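Local coordinates for protection of telomeres protein 1 (Schizosaccharomyces pombe, PDB 5USB) that binds single-stranded telomeric DNA of consensus GGTTAC, protects the 3'-end overhang and regulates telomerase and telomere length, this piece being one of its OB-fold DNA-binding domains, at residues R93-H98 / E103-G108; W70-F75 / S110-N115; G84-M89 / N129-R134. The protein carries 1 engineered substitution. All blocks are in the same frame, centred on the assembly; numbering follows the deposited sequence. Where two conformers were deposited one is given.

Interaction 1: R93-H98 / E103-G108; sequences RTKIDH and ECILHG. With nucleotides of chain B.
K95 and E103 stand side by side on the nucleic-acid face of an antiparallel hairpin in an OB fold, strands 92-96 and 102-106, and together read the Watson-Crick edge of DG2 of chain B. E103 OE1 accepts from DG2 N1 at 3.2 Å, nearly straight at 162°; the links of OE1 to N2 and of OE2 to N1 are weak. K95 NZ donates to O6 of the same base, though the deposited separation is so short that its exact length is doubtful. The lysine also forms a salt bridge with the carboxylate, NZ to E103 OE2 3.4 Å, long for a hydrogen bond. A donor beside an acceptor thus faces O6 and N1, complementary to guanine, and the opposed charges probably keep both side chains ionised. Both chains start alike, CG between the backbone N and the carbonyl carbon (chi1 61° in K95, 55° in E103); E103 then runs straight, whereas bends farther along K95 bring NZ to O6. To one side, D97 OD2 accepts the N3-H of DT4, OD2 to DT4 N3 2.8 Å, while OD1 is held by the amides of L99 and Y101. To the other, H107 ND1 donates to O6 of G1 at 3.2 Å and more weakly to N7, and G108 N also donates to O6 of G1.

The second shell is the hairpin itself. K95 and E103 form a hydrogen-bonded pair, K95 N to E103 O and E103 N to K95 O both 2.9 Å, and I105 N bonds R93 O. T94 and C104 face the other way; T94 OG1 meets T10 O and Q13 N. Alongside the lysine the packing is tight: K95 CD lies 3.4 Å from I105 CG1.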
loop_
_atom_site.group_PDB
_atom_site.type_symbol
_atom_site.label_atom_id
_atom_site.label_comp_id
_atom_site.label_asym_id
_atom_site.label_seq_id
_atom_site.Cartn_x
_atom_site.Cartn_y
_atom_site.Cartn_z
ATOM N N ARG A 93 -3.549 -5.057 8.655
ATOM C CA ARG A 93 -2.536 -5.490 9.584
ATOM C C ARG A 93 -1.151 -5.265 9.003
ATOM O O ARG A 93 -0.939 -5.422 7.794
ATOM C CB ARG A 93 -2.769 -6.971 9.845
ATOM C CG ARG A 93 -1.968 -7.547 10.886
ATOM C CD ARG A 93 -2.429 -7.114 12.237
ATOM N NE ARG A 93 -1.353 -7.473 13.114
ATOM C CZ ARG A 93 -1.222 -7.135 14.382
ATOM N NH1 ARG A 93 -2.129 -6.380 15.023
ATOM N NH2 ARG A 93 -0.127 -7.569 14.981
ATOM N N THR A 94 -0.212 -4.849 9.839
ATOM C CA THR A 94 1.165 -4.732 9.398
ATOM C C THR A 94 2.040 -5.778 10.081
ATOM O O THR A 94 1.725 -6.299 11.155
ATOM C CB THR A 94 1.721 -3.353 9.711
ATOM O OG1 THR A 94 1.788 -3.217 11.130
ATOM C CG2 THR A 94 0.837 -2.284 9.162
ATOM N N LYS A 95 3.146 -6.098 9.428
ATOM C CA LYS A 95 4.117 -7.028 9.976
ATOM C C LYS A 95 5.482 -6.631 9.456
ATOM O O LYS A 95 5.636 -5.674 8.684
ATOM C CB LYS A 95 3.791 -8.478 9.617
ATOM C CG LYS A 95 3.783 -8.774 8.135
ATOM C CD LYS A 95 3.535 -10.237 7.847
ATOM C CE LYS A 95 4.770 -11.065 8.080
ATOM N NZ LYS A 95 4.787 -12.219 7.163
ATOM N N ILE A 96 6.479 -7.385 9.899
ATOM C CA ILE A 96 7.857 -7.231 9.466
ATOM C C ILE A 96 8.238 -8.504 8.744
ATOM O O ILE A 96 7.898 -9.601 9.209
ATOM C CB ILE A 96 8.787 -6.991 10.671
ATOM C CG1 ILE A 96 8.394 -5.699 11.374
ATOM C CG2 ILE A 96 10.212 -6.969 10.218
ATOM C CD1 ILE A 96 8.698 -4.455 10.556
ATOM N N ASP A 97 8.925 -8.370 7.612
ATOM C CA ASP A 97 9.288 -9.553 6.854
ATOM C C ASP A 97 10.618 -10.103 7.363
ATOM O O ASP A 97 11.176 -9.639 8.365
ATOM C CB ASP A 97 9.300 -9.277 5.342
ATOM C CG ASP A 97 10.424 -8.362 4.873
ATOM O OD1 ASP A 97 11.402 -8.135 5.596
ATOM O OD2 ASP A 97 10.341 -7.863 3.708
ATOM N N HIS A 98 11.089 -11.125 6.697
ATOM C CA HIS A 98 12.275 -11.821 7.139
ATOM C C HIS A 98 13.495 -10.970 7.201
ATOM O O HIS A 98 14.388 -11.234 7.941
ATOM C CB HIS A 98 12.548 -12.996 6.215
ATOM C CG HIS A 98 11.635 -14.158 6.428
ATOM N ND1 HIS A 98 11.598 -14.872 7.607
ATOM C CD2 HIS A 98 10.754 -14.760 5.597
ATOM C CE1 HIS A 98 10.706 -15.837 7.499
ATOM N NE2 HIS A 98 10.177 -15.786 6.291
ATOM N N GLU A 103 5.573 -4.515 6.012
ATOM C CA GLU A 103 4.675 -4.856 4.936
ATOM C C GLU A 103 3.263 -4.920 5.503
ATOM O O GLU A 103 3.054 -4.975 6.713
ATOM C CB GLU A 103 5.077 -6.176 4.250
ATOM C CG GLU A 103 5.204 -7.351 5.186
ATOM C CD GLU A 103 5.570 -8.655 4.487
ATOM O OE1 GLU A 103 5.657 -8.679 3.244
ATOM O OE2 GLU A 103 5.759 -9.660 5.207
ATOM N N CYS A 104 2.297 -4.853 4.602
ATOM C CA CYS A 104 0.886 -4.929 4.933
ATOM C C CYS A 104 0.312 -6.231 4.392
ATOM O O CYS A 104 0.626 -6.641 3.273
ATOM C CB CYS A 104 0.179 -3.704 4.357
ATOM S SG CYS A 104 -1.584 -3.653 4.470
ATOM N N ILE A 105 -0.553 -6.861 5.190
ATOM C CA ILE A 105 -1.073 -8.182 4.891
ATOM C C ILE A 105 -2.583 -8.145 4.989
ATOM O O ILE A 105 -3.138 -7.596 5.949
ATOM C CB ILE A 105 -0.505 -9.227 5.858
ATOM C CG1 ILE A 105 1.014 -9.306 5.738
ATOM C CG2 ILE A 105 -1.152 -10.549 5.584
ATOM C CD1 ILE A 105 1.532 -9.664 4.387
ATOM N N LEU A 106 -3.254 -8.733 3.990
ATOM C CA LEU A 106 -4.696 -8.976 4.055
ATOM C C LEU A 106 -4.923 -10.484 3.900
ATOM O O LEU A 106 -4.926 -11.039 2.800
ATOM C CB LEU A 106 -5.455 -8.160 3.017
ATOM C CG LEU A 106 -5.604 -6.669 3.256
ATOM C CD1 LEU A 106 -4.316 -5.942 2.961
ATOM C CD2 LEU A 106 -6.706 -6.097 2.441
ATOM N N HIS A 107 -5.070 -11.150 5.037
ATOM C CA HIS A 107 -5.311 -12.581 5.074
ATOM C C HIS A 107 -6.782 -12.868 4.787
ATOM O O HIS A 107 -7.657 -12.090 5.117
ATOM C CB HIS A 107 -4.950 -13.150 6.458
ATOM C CG HIS A 107 -3.475 -13.203 6.744
ATOM N ND1 HIS A 107 -2.629 -14.102 6.134
ATOM C CD2 HIS A 107 -2.716 -12.511 7.630
ATOM C CE1 HIS A 107 -1.403 -13.937 6.604
ATOM N NE2 HIS A 107 -1.431 -12.980 7.515
ATOM N N GLY A 108 -7.038 -14.006 4.157
ATOM C CA GLY A 108 -8.401 -14.447 3.974
ATOM C C GLY A 108 -9.100 -14.457 5.316
ATOM O O GLY A 108 -8.517 -14.937 6.296
ATOM P P DT B 4 13.329 -14.420 -3.192
ATOM O OP1 DT B 4 13.844 -14.663 -4.530
ATOM O OP2 DT B 4 14.046 -14.941 -2.046
ATOM O "O5'" DT B 4 13.249 -12.836 -3.079
ATOM C "C5'" DT B 4 12.329 -12.108 -3.874
ATOM C "C4'" DT B 4 12.358 -10.640 -3.522
ATOM O "O4'" DT B 4 11.757 -10.449 -2.218
ATOM C "C3'" DT B 4 13.749 -10.011 -3.439
ATOM O "O3'" DT B 4 13.661 -8.645 -3.844
ATOM C "C2'" DT B 4 14.035 -10.046 -1.951
ATOM C "C1'" DT B 4 12.656 -9.744 -1.390
ATOM N N1 DT B 4 12.428 -10.182 -0.003
ATOM C C2 DT B 4 11.826 -9.308 0.869
ATOM O O2 DT B 4 11.409 -8.221 0.535
ATOM N N3 DT B 4 11.640 -9.803 2.129
ATOM C C4 DT B 4 12.027 -11.037 2.607
ATOM O O4 DT B 4 11.804 -11.334 3.771
ATOM C C5 DT B 4 12.665 -11.896 1.646
ATOM C C7 DT B 4 13.111 -13.258 2.078
ATOM C C6 DT B 4 12.850 -11.425 0.409
ATOM P P DG B 2 4.427 -20.662 2.913
ATOM O OP1 DG B 2 4.455 -22.005 2.301
ATOM O OP2 DG B 2 5.123 -20.399 4.178
ATOM O "O5'" DG B 2 4.965 -19.638 1.825
ATOM C "C5'" DG B 2 4.462 -19.669 0.493
ATOM C "C4'" DG B 2 4.876 -18.402 -0.213
ATOM O "O4'" DG B 2 3.984 -17.311 0.084
ATOM C "C3'" DG B 2 6.241 -17.879 0.195
ATOM O "O3'" DG B 2 7.182 -18.627 -0.550
ATOM C "C2'" DG B 2 6.151 -16.425 -0.234
ATOM C "C1'" DG B 2 4.702 -16.077 0.047
ATOM N N9 DG B 2 4.475 -15.402 1.315
ATOM C C8 DG B 2 3.980 -15.987 2.447
ATOM N N7 DG B 2 3.865 -15.161 3.446
ATOM C C5 DG B 2 4.351 -13.963 2.954
ATOM C C6 DG B 2 4.488 -12.706 3.588
ATOM O O6 DG B 2 4.174 -12.391 4.734
ATOM N N1 DG B 2 5.042 -11.760 2.734
ATOM C C2 DG B 2 5.387 -11.991 1.426
ATOM N N2 DG B 2 5.881 -10.952 0.756
ATOM N N3 DG B 2 5.266 -13.163 0.824
ATOM C C4 DG B 2 4.740 -14.096 1.641
ATOM O "O5'" G B 1 2.239 -19.375 7.265
ATOM C "C5'" G B 1 1.799 -18.650 6.115
ATOM C "C4'" G B 1 1.818 -19.572 4.928
ATOM O "O4'" G B 1 0.479 -19.765 4.428
ATOM C "C3'" G B 1 2.595 -19.086 3.729
ATOM O "O3'" G B 1 2.934 -20.264 3.065
ATOM C "C2'" G B 1 1.564 -18.258 2.951
ATOM O "O2'" G B 1 1.565 -18.151 1.542
ATOM C "C1'" G B 1 0.254 -18.928 3.312
ATOM N N9 G B 1 -0.745 -17.952 3.696
ATOM C C8 G B 1 -0.659 -17.030 4.707
ATOM N N7 G B 1 -1.751 -16.337 4.862
ATOM C C5 G B 1 -2.617 -16.853 3.912
ATOM C C6 G B 1 -3.949 -16.497 3.603
ATOM O O6 G B 1 -4.648 -15.644 4.134
ATOM N N1 G B 1 -4.454 -17.256 2.554
ATOM C C2 G B 1 -3.759 -18.229 1.882
ATOM N N2 G B 1 -4.408 -18.843 0.890
ATOM N N3 G B 1 -2.513 -18.574 2.164
ATOM C C4 G B 1 -2.007 -17.848 3.182
#

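Interaction 2: W70-F75 / S110-N115; sequences WDEHDF and SAKRYN. With nucleotides of chain B.
E72 and S110 meet through one water rather than directly. That water donates to E72 OE1 at 2.6 Å and lies 2.7 Å from S110 OG, bridging the start of helix 72-77 and the loop after strand 102-106. The other carboxylate oxygen is occupied: E72 OE2 accepts from the backbone N of D109, next to S110.

Electrostatics adds a looser component. K112, its chain bent at three successive torsions, brings NZ to 4.2 Å from E72 OE2, arriving from the opposite direction; this is beyond a salt bridge, so any attraction is probably diffuse. E72 takes up its place by a kink, chi2 -85°, which turns the carboxylate toward the loop.

Base recognition occupies the residues just before E72. D71, at the N-cap position, makes no capping bond with its side chain; instead its carboxylate pairs with the guanine of G1 of chain B. D71 OD1 accepts from G1 N1 at 2.7 Å and D71 OD2 from G1 N2 at 2.9 Å. Both bonds are nearly straight (166° and 165°), the two-pronged pattern by which a carboxylate matches guanine's Watson-Crick edge.

Contact with ring surfaces comes from W70 and H73. G1 lies over one face of the W70 indole, G1 C5 3.6 Å above the plane and displaced toward the rim, while DG2 of chain B touches the indole edge, W70 CH2 to DG2 N7 3.7 Å. E72 CG sits over the centre of the H73 ring.

Around this surface site, W70 pairs by backbone with L106 and rests on I105, fixing the residues ahead of the helix to strand 102-106. H73 NE2 bonds H107 O just beyond that strand, and the loop 110-115 then leads on to strand 117-121.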
loop_
_atom_site.group_PDB
_atom_site.type_symbol
_atom_site.label_atom_id
_atom_site.label_comp_id
_atom_site.label_asym_id
_atom_site.label_seq_id
_atom_site.Cartn_x
_atom_site.Cartn_y
_atom_site.Cartn_z
ATOM N N TRP A 70 -4.540 -12.009 -0.036
ATOM C CA TRP A 70 -4.856 -13.411 -0.268
ATOM C C TRP A 70 -6.357 -13.625 -0.389
ATOM O O TRP A 70 -7.167 -12.811 0.057
ATOM C CB TRP A 70 -4.351 -14.287 0.874
ATOM C CG TRP A 70 -2.908 -14.666 0.808
ATOM C CD1 TRP A 70 -2.344 -15.632 0.018
ATOM C CD2 TRP A 70 -1.856 -14.129 1.600
ATOM N NE1 TRP A 70 -1.009 -15.718 0.258
ATOM C CE2 TRP A 70 -0.678 -14.802 1.231
ATOM C CE3 TRP A 70 -1.791 -13.136 2.588
ATOM C CZ2 TRP A 70 0.549 -14.515 1.800
ATOM C CZ3 TRP A 70 -0.573 -12.857 3.146
ATOM C CH2 TRP A 70 0.585 -13.548 2.756
ATOM N N ASP A 71 -6.707 -14.763 -0.974
ATOM C CA ASP A 71 -8.093 -15.287 -0.923
ATOM C C ASP A 71 -9.066 -14.238 -1.446
ATOM O O ASP A 71 -8.838 -13.692 -2.535
ATOM C CB ASP A 71 -8.389 -15.748 0.496
ATOM C CG ASP A 71 -7.399 -16.753 0.996
ATOM O OD1 ASP A 71 -7.006 -16.622 2.160
ATOM O OD2 ASP A 71 -6.977 -17.617 0.212
ATOM N N GLU A 72 -10.148 -13.908 -0.723
ATOM C CA GLU A 72 -11.151 -12.999 -1.274
ATOM C C GLU A 72 -10.558 -11.642 -1.622
ATOM O O GLU A 72 -11.024 -10.970 -2.541
ATOM C CB GLU A 72 -12.335 -12.829 -0.301
ATOM C CG GLU A 72 -12.084 -12.136 1.021
ATOM C CD GLU A 72 -11.561 -13.046 2.123
ATOM O OE1 GLU A 72 -11.071 -14.159 1.843
ATOM O OE2 GLU A 72 -11.658 -12.625 3.296
ATOM N N HIS A 73 -9.531 -11.207 -0.899
ATOM C CA HIS A 73 -8.954 -9.899 -1.203
ATOM C C HIS A 73 -8.242 -9.922 -2.545
ATOM O O HIS A 73 -8.279 -8.945 -3.306
ATOM C CB HIS A 73 -7.981 -9.492 -0.093
ATOM C CG HIS A 73 -8.493 -9.740 1.284
ATOM N ND1 HIS A 73 -9.437 -8.949 1.899
ATOM C CD2 HIS A 73 -8.201 -10.730 2.162
ATOM C CE1 HIS A 73 -9.682 -9.426 3.111
ATOM N NE2 HIS A 73 -8.954 -10.511 3.291
ATOM N N ASP A 74 -7.577 -11.038 -2.844
ATOM C CA ASP A 74 -6.912 -11.273 -4.113
ATOM C C ASP A 74 -7.939 -11.361 -5.232
ATOM O O ASP A 74 -7.897 -10.600 -6.196
ATOM C CB ASP A 74 -6.118 -12.565 -3.954
ATOM C CG ASP A 74 -5.502 -13.103 -5.227
ATOM O OD1 ASP A 74 -5.496 -12.433 -6.292
ATOM O OD2 ASP A 74 -4.982 -14.263 -5.157
ATOM N N PHE A 75 -8.915 -12.245 -5.083
ATOM C CA PHE A 75 -9.911 -12.376 -6.139
ATOM C C PHE A 75 -10.606 -11.055 -6.434
ATOM O O PHE A 75 -10.919 -10.766 -7.591
ATOM C CB PHE A 75 -10.936 -13.433 -5.752
ATOM C CG PHE A 75 -10.372 -14.813 -5.635
ATOM C CD1 PHE A 75 -9.751 -15.401 -6.725
ATOM C CD2 PHE A 75 -10.545 -15.539 -4.479
ATOM C CE1 PHE A 75 -9.257 -16.685 -6.645
ATOM C CE2 PHE A 75 -10.047 -16.821 -4.377
ATOM C CZ PHE A 75 -9.405 -17.398 -5.468
ATOM N N SER A 110 -12.709 -15.368 5.945
ATOM C CA SER A 110 -14.150 -15.823 5.735
ATOM C C SER A 110 -14.927 -15.767 7.101
ATOM O O SER A 110 -16.122 -15.506 7.129
ATOM C CB SER A 110 -14.349 -17.258 5.159
ATOM O OG SER A 110 -13.767 -17.464 3.900
ATOM N N ALA A 111 -14.282 -16.086 8.241
ATOM C CA ALA A 111 -14.949 -15.847 9.578
ATOM C C ALA A 111 -15.413 -14.354 9.877
ATOM O O ALA A 111 -16.139 -14.114 10.803
ATOM C CB ALA A 111 -14.105 -16.325 10.795
ATOM N N LYS A 112 -14.855 -13.426 9.137
ATOM C CA LYS A 112 -15.132 -12.015 9.304
ATOM C C LYS A 112 -14.781 -11.488 10.680
ATOM O O LYS A 112 -15.466 -10.673 11.216
ATOM C CB LYS A 112 -16.570 -11.698 8.885
ATOM C CG LYS A 112 -16.712 -11.560 7.382
ATOM C CD LYS A 112 -15.765 -10.496 6.782
ATOM C CE LYS A 112 -14.955 -10.971 5.552
ATOM N NZ LYS A 112 -14.627 -9.958 4.496
ATOM N N ARG A 113 -13.674 -11.966 11.210
ATOM C CA ARG A 113 -13.196 -11.575 12.510
ATOM C C ARG A 113 -12.488 -10.218 12.566
ATOM O O ARG A 113 -12.521 -9.567 13.581
ATOM C CB ARG A 113 -12.214 -12.595 13.039
ATOM C CG ARG A 113 -12.830 -13.891 13.533
ATOM C CD ARG A 113 -11.898 -15.078 13.310
ATOM N NE ARG A 113 -12.384 -16.297 13.938
ATOM C CZ ARG A 113 -12.078 -17.519 13.550
ATOM N NH1 ARG A 113 -11.287 -17.718 12.524
ATOM N NH2 ARG A 113 -12.601 -18.518 14.172
ATOM N N TYR A 114 -11.839 -9.781 11.497
ATOM C CA TYR A 114 -11.072 -8.557 11.571
ATOM C C TYR A 114 -11.529 -7.253 10.917
ATOM O O TYR A 114 -10.891 -6.316 11.121
ATOM C CB TYR A 114 -9.673 -8.922 11.087
ATOM C CG TYR A 114 -9.103 -10.138 11.795
ATOM C CD1 TYR A 114 -8.793 -10.091 13.129
ATOM C CD2 TYR A 114 -8.865 -11.310 11.116
ATOM C CE1 TYR A 114 -8.272 -11.187 13.764
ATOM C CE2 TYR A 114 -8.366 -12.403 11.738
ATOM C CZ TYR A 114 -8.064 -12.346 13.080
ATOM O OH TYR A 114 -7.540 -13.451 13.725
ATOM N N ASN A 115 -12.572 -7.246 10.091
ATOM C CA ASN A 115 -13.162 -6.074 9.414
ATOM C C ASN A 115 -12.280 -5.248 8.430
ATOM O O ASN A 115 -12.399 -4.083 8.325
ATOM C CB ASN A 115 -13.797 -5.141 10.396
ATOM C CG ASN A 115 -14.657 -4.105 9.729
ATOM O OD1 ASN A 115 -15.168 -4.327 8.682
ATOM N ND2 ASN A 115 -14.720 -2.943 10.297
ATOM O "O5'" G B 1 2.239 -19.375 7.265
ATOM C "C5'" G B 1 1.799 -18.650 6.115
ATOM C "C4'" G B 1 1.818 -19.572 4.928
ATOM O "O4'" G B 1 0.479 -19.765 4.428
ATOM C "C3'" G B 1 2.595 -19.086 3.729
ATOM O "O3'" G B 1 2.934 -20.264 3.065
ATOM C "C2'" G B 1 1.564 -18.258 2.951
ATOM O "O2'" G B 1 1.565 -18.151 1.542
ATOM C "C1'" G B 1 0.254 -18.928 3.312
ATOM N N9 G B 1 -0.745 -17.952 3.696
ATOM C C8 G B 1 -0.659 -17.030 4.707
ATOM N N7 G B 1 -1.751 -16.337 4.862
ATOM C C5 G B 1 -2.617 -16.853 3.912
ATOM C C6 G B 1 -3.949 -16.497 3.603
ATOM O O6 G B 1 -4.648 -15.644 4.134
ATOM N N1 G B 1 -4.454 -17.256 2.554
ATOM C C2 G B 1 -3.759 -18.229 1.882
ATOM N N2 G B 1 -4.408 -18.843 0.890
ATOM N N3 G B 1 -2.513 -18.574 2.164
ATOM C C4 G B 1 -2.007 -17.848 3.182
ATOM P P DG B 2 4.427 -20.662 2.913
ATOM O OP1 DG B 2 4.455 -22.005 2.301
ATOM O OP2 DG B 2 5.123 -20.399 4.178
ATOM O "O5'" DG B 2 4.965 -19.638 1.825
ATOM C "C5'" DG B 2 4.462 -19.669 0.493
ATOM C "C4'" DG B 2 4.876 -18.402 -0.213
ATOM O "O4'" DG B 2 3.984 -17.311 0.084
ATOM C "C3'" DG B 2 6.241 -17.879 0.195
ATOM O "O3'" DG B 2 7.182 -18.627 -0.550
ATOM C "C2'" DG B 2 6.151 -16.425 -0.234
ATOM C "C1'" DG B 2 4.702 -16.077 0.047
ATOM N N9 DG B 2 4.475 -15.402 1.315
ATOM C C8 DG B 2 3.980 -15.987 2.447
ATOM N N7 DG B 2 3.865 -15.161 3.446
ATOM C C5 DG B 2 4.351 -13.963 2.954
ATOM C C6 DG B 2 4.488 -12.706 3.588
ATOM O O6 DG B 2 4.174 -12.391 4.734
ATOM N N1 DG B 2 5.042 -11.760 2.734
ATOM C C2 DG B 2 5.387 -11.991 1.426
ATOM N N2 DG B 2 5.881 -10.952 0.756
ATOM N N3 DG B 2 5.266 -13.163 0.824
ATOM C C4 DG B 2 4.740 -14.096 1.641
HETATM O O HOH W 1 -11.508 -16.613 2.633
#

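Interaction 3: G84-M89 / N129-R134; sequences GDYVVM and NEIKSR
Y86 lies on an extended backbone at the start of strand 86-90 and faces I131 in the first turn of helix 129-138, their CA atoms 9.6 Å apart, a gap spanned wholly by side chains. The Y86 side chain points toward the helix and meets it with its ring edge, Y86 CE1 at 4.1 Å from I131 CG2, the two side chains sliding past each other in opposite directions. The methyl lies near the ring plane, so this is an apolar edge contact.

In this OB fold the helix lies outside the curled sheet, so the pairing joins the C-terminal helix to the barrel wall. The nearest atom of the contact as a whole lies about 12 Å from the nucleic acid. L128, Q20 and V121 also touch Y86.

K132 crosses the tyrosine at about a right angle. Beyond CG its chain is fully extended (chi2 176°), which carries CE alongside the hydroxyl, 3.7 Å from Y86 OH, while CG lies 3.8 Å from the same oxygen. The ammonium goes past the phenol to the carbonyl of S123. Within the helix, R134 NH1 bridges to E130 OE1 at 3.2 Å, from above the carboxylate plane, and R134 NE bonds D37 O.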
loop_
_atom_site.group_PDB
_atom_site.type_symbol
_atom_site.label_atom_id
_atom_site.label_comp_id
_atom_site.label_asym_id
_atom_site.label_seq_id
_atom_site.Cartn_x
_atom_site.Cartn_y
_atom_site.Cartn_z
ATOM N N GLY A 84 -1.691 3.523 -10.509
ATOM C CA GLY A 84 -2.166 4.895 -10.589
ATOM C C GLY A 84 -3.474 5.142 -9.871
ATOM O O GLY A 84 -3.793 6.308 -9.547
ATOM N N ASP A 85 -4.211 4.081 -9.563
ATOM C CA ASP A 85 -5.422 4.230 -8.779
ATOM C C ASP A 85 -5.109 4.702 -7.350
ATOM O O ASP A 85 -4.015 4.499 -6.798
ATOM C CB ASP A 85 -6.180 2.909 -8.682
ATOM C CG ASP A 85 -6.881 2.514 -9.944
ATOM O OD1 ASP A 85 -6.996 3.323 -10.895
ATOM O OD2 ASP A 85 -7.344 1.348 -9.968
ATOM N N TYR A 86 -6.106 5.339 -6.736
ATOM C CA TYR A 86 -6.070 5.653 -5.322
ATOM C C TYR A 86 -6.904 4.640 -4.569
ATOM O O TYR A 86 -7.921 4.158 -5.085
ATOM C CB TYR A 86 -6.588 7.070 -5.068
ATOM C CG TYR A 86 -5.770 8.124 -5.742
ATOM C CD1 TYR A 86 -4.689 8.675 -5.105
ATOM C CD2 TYR A 86 -6.076 8.555 -7.013
ATOM C CE1 TYR A 86 -3.918 9.643 -5.711
ATOM C CE2 TYR A 86 -5.308 9.502 -7.639
ATOM C CZ TYR A 86 -4.238 10.055 -6.973
ATOM O OH TYR A 86 -3.463 11.034 -7.596
ATOM N N VAL A 87 -6.429 4.255 -3.401
ATOM C CA VAL A 87 -7.096 3.260 -2.581
ATOM C C VAL A 87 -7.223 3.785 -1.151
ATOM O O VAL A 87 -6.439 4.621 -0.688
ATOM C CB VAL A 87 -6.401 1.880 -2.597
ATOM C CG1 VAL A 87 -6.423 1.241 -3.991
ATOM C CG2 VAL A 87 -4.984 1.963 -2.117
ATOM N N VAL A 88 -8.231 3.270 -0.452
ATOM C CA VAL A 88 -8.378 3.433 0.992
ATOM C C VAL A 88 -8.365 2.035 1.588
ATOM O O VAL A 88 -9.151 1.171 1.189
ATOM C CB VAL A 88 -9.641 4.227 1.382
ATOM C CG1 VAL A 88 -10.918 3.628 0.838
ATOM C CG2 VAL A 88 -9.634 4.421 2.907
ATOM N N MET A 89 -7.421 1.800 2.494
ATOM C CA MET A 89 -7.246 0.519 3.166
ATOM C C MET A 89 -7.652 0.728 4.616
ATOM O O MET A 89 -7.181 1.659 5.252
ATOM C CB MET A 89 -5.785 0.061 3.017
ATOM C CG MET A 89 -5.482 -0.088 1.483
ATOM S SD MET A 89 -3.914 -0.775 0.967
ATOM C CE MET A 89 -4.051 -2.311 1.801
ATOM N N ASN A 129 -6.166 15.038 -1.455
ATOM C CA ASN A 129 -5.490 16.285 -1.806
ATOM C C ASN A 129 -4.075 16.342 -1.274
ATOM O O ASN A 129 -3.207 16.948 -1.909
ATOM C CB ASN A 129 -6.265 17.486 -1.265
ATOM C CG ASN A 129 -7.514 17.793 -2.062
ATOM O OD1 ASN A 129 -7.721 17.296 -3.169
ATOM N ND2 ASN A 129 -8.368 18.622 -1.485
ATOM N N GLU A 130 -3.818 15.754 -0.106
ATOM C CA GLU A 130 -2.471 15.804 0.450
ATOM C C GLU A 130 -1.508 14.914 -0.307
ATOM O O GLU A 130 -0.333 15.258 -0.447
ATOM C CB GLU A 130 -2.467 15.409 1.923
ATOM C CG GLU A 130 -2.866 16.535 2.836
ATOM C CD GLU A 130 -2.737 16.172 4.305
ATOM O OE1 GLU A 130 -2.329 15.016 4.626
ATOM O OE2 GLU A 130 -3.034 17.063 5.140
ATOM N N ILE A 131 -1.960 13.734 -0.740
ATOM C CA ILE A 131 -1.096 12.891 -1.564
ATOM C C ILE A 131 -0.667 13.642 -2.805
ATOM O O ILE A 131 0.501 13.610 -3.186
ATOM C CB ILE A 131 -1.803 11.577 -1.927
ATOM C CG1 ILE A 131 -1.927 10.677 -0.707
ATOM C CG2 ILE A 131 -1.062 10.869 -3.065
ATOM C CD1 ILE A 131 -2.947 9.593 -0.882
ATOM N N LYS A 132 -1.628 14.275 -3.495
ATOM C CA LYS A 132 -1.325 14.985 -4.731
ATOM C C LYS A 132 -0.369 16.125 -4.464
ATOM O O LYS A 132 0.537 16.401 -5.264
ATOM C CB LYS A 132 -2.628 15.491 -5.330
ATOM C CG LYS A 132 -3.512 14.382 -5.818
ATOM C CD LYS A 132 -4.827 14.903 -6.319
ATOM C CE LYS A 132 -5.717 13.779 -6.741
ATOM N NZ LYS A 132 -7.004 14.324 -7.189
ATOM N N SER A 133 -0.559 16.788 -3.335
ATOM C CA SER A 133 0.287 17.908 -2.960
ATOM C C SER A 133 1.690 17.446 -2.605
ATOM O O SER A 133 2.675 18.053 -3.032
ATOM C CB SER A 133 -0.335 18.652 -1.790
ATOM O OG SER A 133 0.448 19.794 -1.519
ATOM N N ARG A 134 1.808 16.383 -1.806
ATOM C CA ARG A 134 3.132 15.853 -1.486
ATOM C C ARG A 134 3.832 15.274 -2.716
ATOM O O ARG A 134 5.065 15.364 -2.836
ATOM C CB ARG A 134 3.013 14.795 -0.389
ATOM C CG ARG A 134 2.769 15.394 0.998
ATOM C CD ARG A 134 2.988 14.398 2.087
ATOM N NE ARG A 134 2.006 13.352 1.928
ATOM C CZ ARG A 134 0.850 13.297 2.565
ATOM N NH1 ARG A 134 0.500 14.217 3.488
ATOM N NH2 ARG A 134 0.045 12.288 2.295
#

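Following the chain from the N terminus, residues 70-75 come first, then 84-89, then the hairpin 93-98 and 103-108, then 110-115 and finally 129-134. Interaction 1 closes the shortest loop, four residues, and is nested within the loops of both others. Interaction 2 closes 34 residues and interaction 3 closes 39; these two cross, since 84-89 starts inside the first loop and 129-134 ends outside it. Interactions 1 and 2 touch, G108 CA to D71 OD1 at 3.2 Å, and share the nucleic-acid surface. Interaction 3, linking strand 86-90 with helix 129-138, lies on the opposite side of the chain's centre from interaction 1, yet reaches it through M89 against C104 and L106.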